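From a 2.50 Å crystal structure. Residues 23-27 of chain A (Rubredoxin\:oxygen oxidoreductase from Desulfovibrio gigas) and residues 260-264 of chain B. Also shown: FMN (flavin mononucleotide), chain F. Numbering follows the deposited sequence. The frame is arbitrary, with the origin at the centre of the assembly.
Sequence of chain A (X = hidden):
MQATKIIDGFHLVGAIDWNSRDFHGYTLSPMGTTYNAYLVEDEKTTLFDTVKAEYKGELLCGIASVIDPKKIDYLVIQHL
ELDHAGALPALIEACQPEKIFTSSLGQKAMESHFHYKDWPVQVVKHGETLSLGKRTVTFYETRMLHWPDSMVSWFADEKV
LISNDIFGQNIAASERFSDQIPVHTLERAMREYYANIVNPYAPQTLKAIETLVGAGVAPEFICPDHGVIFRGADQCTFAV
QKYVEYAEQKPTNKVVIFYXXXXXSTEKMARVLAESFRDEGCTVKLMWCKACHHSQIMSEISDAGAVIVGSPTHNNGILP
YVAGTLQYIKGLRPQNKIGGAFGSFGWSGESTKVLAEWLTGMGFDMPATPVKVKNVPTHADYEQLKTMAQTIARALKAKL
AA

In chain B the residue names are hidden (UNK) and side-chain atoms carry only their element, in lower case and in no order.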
ATOM      1  N   PHE A  23       6.103   4.077  13.114  1.00 15.75           N
ATOM      2  CA  PHE A  23       5.555   4.951  14.142  1.00 14.67           C
ATOM      3  C   PHE A  23       4.034   4.834  14.183  1.00 15.26           C
ATOM      4  O   PHE A  23       3.316   5.345  13.321  1.00 20.22           O
ATOM      5  CB  PHE A  23       5.985   6.402  13.902  1.00 16.14           C
ATOM      6  CG  PHE A  23       5.832   7.280  15.132  1.00 20.86           C
ATOM      7  CD1 PHE A  23       6.694   7.146  16.207  1.00 21.74           C
ATOM      8  CD2 PHE A  23       4.824   8.226  15.197  1.00 17.84           C
ATOM      9  CE1 PHE A  23       6.566   7.930  17.341  1.00 15.49           C
ATOM     10  CE2 PHE A  23       4.685   9.018  16.326  1.00 18.04           C
ATOM     11  CZ  PHE A  23       5.554   8.870  17.393  1.00 19.59           C
ATOM     12  N   HIS A  24       3.563   4.134  15.199  1.00 16.80           N
ATOM     13  CA  HIS A  24       2.156   3.961  15.515  1.00 19.21           C
ATOM     14  C   HIS A  24       1.290   3.498  14.359  1.00 13.98           C
ATOM     15  O   HIS A  24       0.093   3.786  14.345  1.00 23.28           O
ATOM     16  CB  HIS A  24       1.613   5.299  16.064  1.00 14.77           C
ATOM     17  CG  HIS A  24       2.399   5.695  17.280  1.00 20.67           C
ATOM     18  ND1 HIS A  24       2.426   6.969  17.794  1.00 29.28           N
ATOM     19  CD2 HIS A  24       3.195   4.950  18.078  1.00 25.47           C
ATOM     20  CE1 HIS A  24       3.201   6.998  18.863  1.00 29.26           C
ATOM     21  NE2 HIS A  24       3.684   5.780  19.055  1.00 30.68           N
ATOM     22  N   GLY A  25       1.855   2.768  13.408  1.00 10.95           N
ATOM     23  CA  GLY A  25       1.062   2.164  12.358  1.00 12.95           C
ATOM     24  C   GLY A  25       0.761   3.058  11.187  1.00 17.37           C
ATOM     25  O   GLY A  25       0.329   2.572  10.133  1.00 20.07           O
ATOM     26  N   TYR A  26       0.955   4.377  11.295  1.00 20.04           N
ATOM     27  CA  TYR A  26       0.522   5.196  10.150  1.00 19.43           C
ATOM     28  C   TYR A  26       1.700   5.858   9.454  1.00 20.28           C
ATOM     29  O   TYR A  26       1.627   6.064   8.240  1.00 35.74           O
ATOM     30  CB  TYR A  26      -0.534   6.216  10.584  1.00 10.89           C
ATOM     31  CG  TYR A  26      -0.050   7.375  11.423  1.00 17.42           C
ATOM     32  CD1 TYR A  26       0.023   7.277  12.806  1.00 21.32           C
ATOM     33  CD2 TYR A  26       0.341   8.582  10.849  1.00 20.11           C
ATOM     34  CE1 TYR A  26       0.465   8.336  13.579  1.00 20.55           C
ATOM     35  CE2 TYR A  26       0.788   9.647  11.605  1.00 18.34           C
ATOM     36  CZ  TYR A  26       0.846   9.515  12.979  1.00 23.27           C
ATOM     37  OH  TYR A  26       1.288  10.557  13.765  1.00 39.07           O
ATOM     38  N   THR A  27       2.778   6.182  10.170  1.00 13.43           N
ATOM     39  CA  THR A  27       3.893   6.869   9.516  1.00 14.94           C
ATOM     40  C   THR A  27       5.250   6.278   9.860  1.00 19.72           C
ATOM     41  O   THR A  27       5.361   5.350  10.657  1.00 18.32           O
ATOM     42  CB  THR A  27       3.863   8.368   9.890  1.00 17.91           C
ATOM     43  OG1 THR A  27       4.926   9.066   9.227  1.00 11.75           O
ATOM     44  CG2 THR A  27       4.077   8.557  11.381  1.00  6.25           C
TER
ATOM     45  N   UNK B 260      -5.633  -3.801   9.210  1.00  8.86           N
ATOM     46  CA  UNK B 260      -4.463  -3.071   9.658  1.00  6.69           C
ATOM     47  C   UNK B 260      -4.857  -2.322  10.934  1.00 11.09           C
ATOM     48  O   UNK B 260      -6.046  -2.227  11.228  1.00 10.77           O
ATOM     49  c   UNK B 260      -3.881  -2.132   8.605  1.00  6.06           C
ATOM     50  o   UNK B 260      -1.768  -1.125   8.105  1.00 11.51           O
ATOM     51  c   UNK B 260      -2.425  -1.807   8.917  1.00  8.00           C
ATOM     52  o   UNK B 260      -1.944  -2.242   9.988  1.00 15.67           O
ATOM     53  N   UNK B 261      -3.875  -1.822  11.669  1.00 12.54           N
ATOM     54  CA  UNK B 261      -4.177  -1.219  12.962  1.00 10.45           C
ATOM     55  C   UNK B 261      -3.011  -0.368  13.425  1.00 10.11           C
ATOM     56  O   UNK B 261      -1.855  -0.650  13.117  1.00 13.88           O
ATOM     57  c   UNK B 261      -4.475  -2.329  13.980  1.00 10.37           C
ATOM     58  o   UNK B 261      -4.750  -1.845  15.276  1.00 15.34           O
ATOM     59  N   UNK B 262      -3.315   0.679  14.181  1.00 11.20           N
ATOM     60  CA  UNK B 262      -2.253   1.507  14.742  1.00 10.82           C
ATOM     61  C   UNK B 262      -2.008   1.154  16.203  1.00  9.86           C
ATOM     62  O   UNK B 262      -0.852   1.007  16.600  1.00 21.84           O
ATOM     63  c   UNK B 262      -3.104   3.321  13.180  1.00 15.04           C
ATOM     64  c   UNK B 262      -5.527   4.670  13.353  1.00  9.82           C
ATOM     65  c   UNK B 262      -2.636   2.982  14.589  1.00 13.25           C
ATOM     66  s   UNK B 262      -3.801   4.969  13.024  1.00 20.36           S
ATOM     67  N   UNK B 263      -3.092   1.028  16.984  1.00  4.54           N
ATOM     68  CA  UNK B 263      -2.943   0.823  18.421  1.00 13.60           C
ATOM     69  C   UNK B 263      -3.520  -0.496  18.899  1.00 13.17           C
ATOM     70  O   UNK B 263      -3.739  -0.740  20.084  1.00 22.58           O
ATOM     71  c   UNK B 263      -3.553   2.026  19.176  1.00 10.90           C
ATOM     72  c   UNK B 263      -0.679   2.358  20.774  1.00  8.59           C
ATOM     73  c   UNK B 263      -1.308   3.205  19.860  1.00 11.84           C
ATOM     74  c   UNK B 263      -0.678   4.419  19.513  1.00 10.82           C
ATOM     75  c   UNK B 263      -2.543   3.144  19.129  1.00 14.90           C
ATOM     76  c   UNK B 263       1.149   3.966  20.932  1.00 10.64           C
ATOM     77  c   UNK B 263      -2.610   4.284  18.386  1.00 14.70           C
ATOM     78  n   UNK B 263      -1.493   5.053  18.614  1.00 16.50           N
ATOM     79  c   UNK B 263       0.548   4.812  20.040  1.00  6.66           C
ATOM     80  c   UNK B 263       0.539   2.756  21.291  1.00 11.12           C
ATOM     81  N   UNK B 264      -3.724  -1.414  17.967  1.00 10.89           N
ATOM     82  CA  UNK B 264      -4.052  -2.801  18.222  1.00 12.83           C
ATOM     83  C   UNK B 264      -5.487  -3.057  18.628  1.00 11.07           C
ATOM     84  O   UNK B 264      -5.807  -4.196  18.987  1.00 12.28           O
ATOM     85  c   UNK B 264      -3.137  -3.367  19.335  1.00  8.76           C
ATOM     86  c   UNK B 264       0.068  -3.586  17.660  1.00 30.72           C
ATOM     87  c   UNK B 264      -1.712  -3.231  18.883  1.00 21.64           C
ATOM     88  n   UNK B 264       0.361  -2.659  18.557  1.00 30.11           N
ATOM     89  c   UNK B 264      -0.745  -2.399  19.331  1.00 24.34           C
ATOM     90  n   UNK B 264      -1.192  -3.943  17.832  1.00 26.54           N
TER
HETATM   91  N1  FMN F 403     -10.776   8.536  14.939  1.00 14.84           N
HETATM   92  C2  FMN F 403     -11.823   8.774  14.158  1.00 15.08           C
HETATM   93  O2  FMN F 403     -12.944   8.516  14.500  1.00 23.10           O
HETATM   94  N3  FMN F 403     -11.700   9.608  13.018  1.00  9.92           N
HETATM   95  C4  FMN F 403     -10.465   9.973  12.533  1.00  8.95           C
HETATM   96  O4  FMN F 403     -10.442  10.512  11.447  1.00 18.51           O
HETATM   97  C4A FMN F 403      -9.308   9.387  13.195  1.00  6.79           C
HETATM   98  N5  FMN F 403      -8.055   9.756  12.833  1.00 12.64           N
HETATM   99  C5A FMN F 403      -7.008   9.239  13.536  1.00  9.81           C
HETATM  100  C6  FMN F 403      -5.712   9.349  12.975  1.00 11.84           C
HETATM  101  C7  FMN F 403      -4.607   9.009  13.723  1.00  7.83           C
HETATM  102  C7M FMN F 403      -3.214   9.308  13.233  1.00  7.80           C
HETATM  103  C8  FMN F 403      -4.765   8.221  14.913  1.00 10.23           C
HETATM  104  C8M FMN F 403      -3.576   7.880  15.776  1.00  6.57           C
HETATM  105  C9  FMN F 403      -6.050   8.021  15.432  1.00  7.58           C
HETATM  106  C9A FMN F 403      -7.160   8.404  14.673  1.00  8.97           C
HETATM  107  N10 FMN F 403      -8.496   8.130  15.094  1.00 15.26           N
HETATM  108  C10 FMN F 403      -9.539   8.553  14.374  1.00  8.88           C
HETATM  109  C1' FMN F 403      -8.691   7.365  16.350  1.00  7.21           C
HETATM  110  C2' FMN F 403      -8.582   5.840  16.119  1.00  9.80           C
HETATM  111  O2' FMN F 403      -9.603   5.455  15.202  1.00 13.13           O
HETATM  112  C3' FMN F 403      -8.836   5.155  17.449  1.00  7.99           C
HETATM  113  O3' FMN F 403      -7.697   5.390  18.279  1.00 14.14           O
HETATM  114  C4' FMN F 403      -8.964   3.636  17.245  1.00 13.56           C
HETATM  115  O4' FMN F 403      -9.288   2.987  18.483  1.00 23.44           O
HETATM  116  C5' FMN F 403      -7.610   3.137  16.755  1.00  8.33           C
HETATM  117  O5' FMN F 403      -7.754   1.611  16.441  1.00 17.66           O
HETATM  118  P   FMN F 403      -6.562   0.680  16.389  1.00 17.19           P
HETATM  119  O1P FMN F 403      -7.108  -0.597  15.740  1.00 10.34           O
HETATM  120  O2P FMN F 403      -5.441   1.276  15.825  1.00 12.02           O
HETATM  121  O3P FMN F 403      -6.177   0.319  17.750  1.00 13.97           O

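Position 260 of chain B carries four side-chain atoms, two carbons and two oxygens, with both oxygens on the second carbon. Its CA-to-CB bond points toward chain A, yet the nearest approach, a side-chain oxygen to Gly25(A) O at 4.7 Å, is too long for a contact. A carboxylate this short is Asp260(B), and the oxygen is OD2. Asp260(B) OD1 accepts a hydrogen bond from the backbone N of position 261 at 2.6 Å and 144°, and both oxygens are also bonded elsewhere in the structure.

Position 261 has one carbon followed by one oxygen. CB points away from chain A, and only the backbone comes near, its O lying 4.1 Å from Gly25(A) CA. The pattern is a serine hydroxymethyl group: Ser261(B). The hydroxyl faces the flavin phosphate, where Ser261(B) OG donates to FMN O1P at 2.7 Å; the same OG accepts a weak hydrogen bond from the backbone N of position 264 at 2.9 Å.

At position 262 an unbranched chain runs through two carbons, a sulfur and a terminal carbon. Its CB sits 2.9 Å from His24(A) O, too close to be read as an attraction. More informative is the sulfur, 4.3 Å from Tyr26(A) CB, an apolar contact. A thioether of this length identifies Met262(B). The backbone Met262(B) N donates to FMN O2P at 2.8 Å.

Position 263 has one carbon leading into fused five- and six-membered rings of eight carbons and one nitrogen. The ring end approaches chain A: a six-membered-ring carbon lies over one face of the His24(A) imidazole, 3.3 Å from His24(A) CD2. With centroids 4.5 Å apart and planes at 45°, the pair is oblique. The indole makes this Trp263(B), and the carbon CZ2. Trp263(B) N reaches FMN O2P at 2.6 Å in a nearly straight hydrogen bond (174°).

Position 264 shows one carbon and a five-membered ring of three carbons and two nitrogens, and does not touch the chain A stretch. The imidazole identifies His264(B), at the N-cap position before a helix.

The contact buries 258 Å² without a hydrogen bond across it, so it rests on packing. Gly25(A) lets the backbones approach to 4.1 Å between Gly25(A) CA and Met262(B) CA; an ideal CB there would lie 2.7 Å from Met262(B) CA, and its backbone angles independently call for glycine. The flavin joins both chains: its phosphate binds the chain B loop, while FMN C7M lies over one face of the Tyr26(A) ring, 3.8 Å from Tyr26(A) CE1.

Chain B 260-264: DSMWH
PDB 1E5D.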